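Long-range contact in inactive glucansucrase (Lactobacillus reuteri, PDB 5JBD), which is an inactive glucansucrase of glycoside hydrolase family 70 with a TIM-barrel domain: residues L317-A328 and Q338-Y347. Residues are numbered along the deposited sequence; the frame is centred on the assembly and turned at random.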
loop_
_atom_site.group_PDB
_atom_site.type_symbol
_atom_site.label_atom_id
_atom_site.label_comp_id
_atom_site.label_asym_id
_atom_site.label_seq_id
_atom_site.Cartn_x
_atom_site.Cartn_y
_atom_site.Cartn_z
ATOM N N LEU A 317 8.618 -18.145 6.832
ATOM C CA LEU A 317 7.880 -17.179 7.637
ATOM C C LEU A 317 7.043 -16.290 6.757
ATOM O O LEU A 317 7.563 -15.702 5.814
ATOM C CB LEU A 317 8.851 -16.310 8.452
ATOM C CG LEU A 317 8.234 -15.488 9.587
ATOM C CD1 LEU A 317 7.647 -16.389 10.676
ATOM C CD2 LEU A 317 9.271 -14.524 10.167
ATOM N N SER A 318 5.748 -16.214 7.052
ATOM C CA SER A 318 4.842 -15.303 6.374
ATOM C C SER A 318 3.998 -14.544 7.399
ATOM O O SER A 318 3.656 -15.082 8.458
ATOM C CB SER A 318 3.967 -16.067 5.361
ATOM O OG SER A 318 4.779 -16.667 4.341
ATOM N N TYR A 319 3.657 -13.300 7.075
ATOM C CA TYR A 319 3.047 -12.383 8.040
ATOM C C TYR A 319 2.125 -11.387 7.356
ATOM O O TYR A 319 2.491 -10.816 6.298
ATOM C CB TYR A 319 4.120 -11.669 8.891
ATOM C CG TYR A 319 5.429 -11.281 8.199
ATOM C CD1 TYR A 319 6.470 -12.207 8.058
ATOM C CD2 TYR A 319 5.666 -9.969 7.776
ATOM C CE1 TYR A 319 7.677 -11.864 7.446
ATOM C CE2 TYR A 319 6.871 -9.618 7.169
ATOM C CZ TYR A 319 7.880 -10.570 7.012
ATOM O OH TYR A 319 9.093 -10.229 6.427
ATOM N N ASN A 320 0.944 -11.185 7.946
ATOM C CA ASN A 320 -0.143 -10.421 7.325
ATOM C C ASN A 320 -0.220 -9.024 7.867
ATOM O O ASN A 320 -0.285 -8.848 9.074
ATOM C CB ASN A 320 -1.501 -11.101 7.569
ATOM C CG ASN A 320 -1.638 -12.431 6.850
ATOM O OD1 ASN A 320 -0.796 -12.794 6.037
ATOM N ND2 ASN A 320 -2.691 -13.181 7.178
ATOM N N GLU A 321 -0.261 -8.028 6.977
ATOM C CA GLU A 321 -0.428 -6.643 7.394
ATOM C C GLU A 321 -1.885 -6.379 7.679
ATOM O O GLU A 321 -2.727 -6.588 6.826
ATOM C CB GLU A 321 0.021 -5.662 6.323
ATOM C CG GLU A 321 -0.124 -4.189 6.736
ATOM C CD GLU A 321 -0.772 -3.294 5.701
ATOM O OE1 GLU A 321 -1.235 -3.771 4.641
ATOM O OE2 GLU A 321 -0.813 -2.084 5.940
ATOM N N GLY A 322 -2.171 -5.878 8.875
ATOM C CA GLY A 322 -3.524 -5.435 9.196
ATOM C C GLY A 322 -3.633 -4.717 10.524
ATOM O O GLY A 322 -2.819 -4.928 11.409
ATOM N N TYR A 323 -4.655 -3.870 10.635
ATOM C CA TYR A 323 -4.904 -3.012 11.787
ATOM C C TYR A 323 -6.225 -3.392 12.510
ATOM O O TYR A 323 -6.691 -2.657 13.386
ATOM C CB TYR A 323 -4.902 -1.536 11.340
ATOM C CG TYR A 323 -3.521 -1.053 10.900
ATOM C CD1 TYR A 323 -3.091 -1.206 9.584
ATOM C CD2 TYR A 323 -2.637 -0.461 11.805
ATOM C CE1 TYR A 323 -1.823 -0.771 9.180
ATOM C CE2 TYR A 323 -1.370 -0.025 11.410
ATOM C CZ TYR A 323 -0.965 -0.195 10.097
ATOM O OH TYR A 323 0.297 0.223 9.702
ATOM N N HIS A 324 -6.791 -4.555 12.168
ATOM C CA HIS A 324 -8.001 -5.089 12.806
ATOM C C HIS A 324 -7.660 -6.275 13.710
ATOM O O HIS A 324 -7.240 -7.330 13.227
ATOM C CB HIS A 324 -8.991 -5.562 11.755
ATOM C CG HIS A 324 -9.601 -4.452 10.964
ATOM N ND1 HIS A 324 -8.966 -3.877 9.885
ATOM C CD2 HIS A 324 -10.785 -3.806 11.098
ATOM C CE1 HIS A 324 -9.731 -2.922 9.391
ATOM N NE2 HIS A 324 -10.840 -2.861 10.104
ATOM N N SER A 325 -7.858 -6.091 15.011
ATOM C CA SER A 325 -7.561 -7.113 16.001
ATOM C C SER A 325 -8.346 -8.405 15.840
ATOM O O SER A 325 -7.883 -9.456 16.304
ATOM C CB SER A 325 -7.719 -6.567 17.429
ATOM O OG SER A 325 -9.046 -6.162 17.703
ATOM N N GLY A 326 -9.509 -8.350 15.188
ATOM C CA GLY A 326 -10.261 -9.567 14.842
ATOM C C GLY A 326 -9.532 -10.606 13.996
ATOM O O GLY A 326 -9.898 -11.787 14.012
ATOM N N ALA A 327 -8.488 -10.186 13.283
ATOM C CA ALA A 327 -7.645 -11.104 12.540
ATOM C C ALA A 327 -6.933 -12.128 13.413
ATOM O O ALA A 327 -6.607 -13.207 12.926
ATOM C CB ALA A 327 -6.625 -10.336 11.699
ATOM N N ALA A 328 -6.664 -11.802 14.686
ATOM C CA ALA A 328 -6.032 -12.762 15.591
ATOM C C ALA A 328 -6.911 -14.003 15.767
ATOM O O ALA A 328 -6.441 -15.127 15.564
ATOM C CB ALA A 328 -5.705 -12.121 16.941
ATOM N N GLN A 338 -0.400 -17.673 8.732
ATOM C CA GLN A 338 0.486 -16.487 8.744
ATOM C C GLN A 338 0.467 -15.842 10.124
ATOM O O GLN A 338 -0.448 -16.090 10.902
ATOM C CB GLN A 338 0.002 -15.458 7.726
ATOM C CG GLN A 338 -0.047 -15.971 6.287
ATOM C CD GLN A 338 -1.394 -16.524 5.870
ATOM O OE1 GLN A 338 -2.455 -16.062 6.330
ATOM N NE2 GLN A 338 -1.366 -17.488 4.939
ATOM N N LEU A 339 1.453 -14.996 10.409
ATOM C CA LEU A 339 1.464 -14.204 11.639
ATOM C C LEU A 339 0.447 -13.063 11.605
ATOM O O LEU A 339 0.246 -12.421 10.569
ATOM C CB LEU A 339 2.837 -13.601 11.905
ATOM C CG LEU A 339 4.033 -14.549 11.932
ATOM C CD1 LEU A 339 5.279 -13.783 12.361
ATOM C CD2 LEU A 339 3.766 -15.728 12.851
ATOM N N TYR A 340 -0.178 -12.834 12.752
ATOM C CA TYR A 340 -1.071 -11.693 13.000
ATOM C C TYR A 340 -0.239 -10.426 13.288
ATOM O O TYR A 340 0.726 -10.489 14.050
ATOM C CB TYR A 340 -2.009 -12.009 14.213
ATOM C CG TYR A 340 -2.653 -10.779 14.786
ATOM C CD1 TYR A 340 -3.670 -10.138 14.101
ATOM C CD2 TYR A 340 -2.233 -10.232 16.007
ATOM C CE1 TYR A 340 -4.238 -8.968 14.586
ATOM C CE2 TYR A 340 -2.813 -9.074 16.512
ATOM C CZ TYR A 340 -3.805 -8.436 15.786
ATOM O OH TYR A 340 -4.376 -7.265 16.247
ATOM N N MET A 341 -0.616 -9.271 12.727
ATOM C CA MET A 341 0.098 -8.002 13.034
ATOM C C MET A 341 -0.471 -7.343 14.291
ATOM O O MET A 341 -1.623 -6.903 14.307
ATOM C CB MET A 341 0.031 -7.011 11.858
ATOM C CG MET A 341 0.974 -5.825 12.010
ATOM S SD MET A 341 1.221 -4.849 10.508
ATOM C CE MET A 341 0.114 -3.469 10.788
ATOM N N ASP A 342 0.339 -7.273 15.345
ATOM C CA ASP A 342 -0.094 -6.710 16.635
ATOM C C ASP A 342 -0.031 -5.176 16.619
ATOM O O ASP A 342 0.835 -4.558 17.254
ATOM C CB ASP A 342 0.744 -7.313 17.783
ATOM C CG ASP A 342 0.249 -6.915 19.166
ATOM O OD1 ASP A 342 -0.906 -6.443 19.340
ATOM O OD2 ASP A 342 1.021 -7.105 20.111
ATOM N N SER A 343 -0.972 -4.568 15.899
ATOM C CA SER A 343 -1.030 -3.114 15.798
ATOM C C SER A 343 -1.312 -2.454 17.148
ATOM O O SER A 343 -0.882 -1.319 17.385
ATOM C CB SER A 343 -2.058 -2.670 14.739
ATOM O OG SER A 343 -3.387 -2.960 15.105
ATOM N N GLY A 344 -2.049 -3.158 18.022
ATOM C CA GLY A 344 -2.306 -2.703 19.372
ATOM C C GLY A 344 -1.049 -2.297 20.117
ATOM O O GLY A 344 -1.035 -1.267 20.776
ATOM N N GLU A 345 0.009 -3.100 19.970
ATOM C CA GLU A 345 1.289 -2.814 20.609
ATOM C C GLU A 345 1.899 -1.517 20.095
ATOM O O GLU A 345 2.462 -0.747 20.877
ATOM C CB GLU A 345 2.278 -3.983 20.428
ATOM C CG GLU A 345 3.696 -3.758 20.953
ATOM C CD GLU A 345 3.800 -3.730 22.485
ATOM O OE1 GLU A 345 2.844 -4.143 23.165
ATOM O OE2 GLU A 345 4.841 -3.273 23.017
ATOM N N PHE A 346 1.801 -1.292 18.785
ATOM C CA PHE A 346 2.284 -0.038 18.196
ATOM C C PHE A 346 1.586 1.200 18.775
ATOM O O PHE A 346 2.253 2.153 19.189
ATOM C CB PHE A 346 2.140 -0.060 16.664
ATOM C CG PHE A 346 2.237 1.300 16.036
ATOM C CD1 PHE A 346 3.473 1.911 15.865
ATOM C CD2 PHE A 346 1.090 1.982 15.647
ATOM C CE1 PHE A 346 3.564 3.180 15.291
ATOM C CE2 PHE A 346 1.173 3.250 15.084
ATOM C CZ PHE A 346 2.406 3.849 14.918
ATOM N N TYR A 347 0.251 1.173 18.821
ATOM C CA TYR A 347 -0.499 2.296 19.374
ATOM C C TYR A 347 -0.193 2.493 20.862
ATOM O O TYR A 347 -0.062 3.622 21.317
ATOM C CB TYR A 347 -2.003 2.185 19.104
ATOM C CG TYR A 347 -2.310 2.344 17.632
ATOM C CD1 TYR A 347 -2.118 3.574 16.980
ATOM C CD2 TYR A 347 -2.725 1.250 16.861
ATOM C CE1 TYR A 347 -2.355 3.708 15.611
ATOM C CE2 TYR A 347 -2.968 1.375 15.500
ATOM C CZ TYR A 347 -2.781 2.604 14.879
ATOM O OH TYR A 347 -3.025 2.706 13.531
HETATM O O HOH W 1 -2.854 -9.182 10.772
HETATM O O HOH W 2 -4.028 -5.429 13.957
#
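Y319 and L339 make the single parallel bridge where strand 319-320 meets the 340-341 region, the two ends of the eight-stranded sheet, and so close the TIM barrel. Helix 326-333 links these strands in a beta-alpha-beta unit. Two nearly straight backbone bonds make the seam: L339 N donates to S318 O (2.9 Å), and N320 N donates to L339 O (3.0 Å). Beside them, N320 ND2 donates to Q338 OE1 at 3.0 Å, with the two amide planes 32° apart. N320 OD1 is buried without a polar partner, against Q338 CB and CG. Beyond the bridge the strands separate and water fills in. One water takes the M341 N-H and donates to N320 O, which W386 NE1 also reaches. A second water donates to G322 O and M341 O, accepts from S343 OG and bonds Y340 OH (3.0 Å).

M341 has CG anti to its backbone N (chi1 -168°) and bends at its end. This brings CE over one face of the Y323 ring, 3.7 Å from the centroid, a CH-pi contact. SD lies higher above that face, a more distant Met-aromatic contact. Y323 OH is tied to N391 and Q394. With CG opposite its own N (chi1 163°), the Y340 ring reaches the linking helix. A328 CB sits over its ring centre, 3.9 Å from the centroid. A327 CB and H324 O lie at the ring edge.

The barrel therefore closes with few direct backbone bonds. Bound water satisfies several of the parted backbone groups, while M341 packs on Y323, and Y340 on A327 and A328.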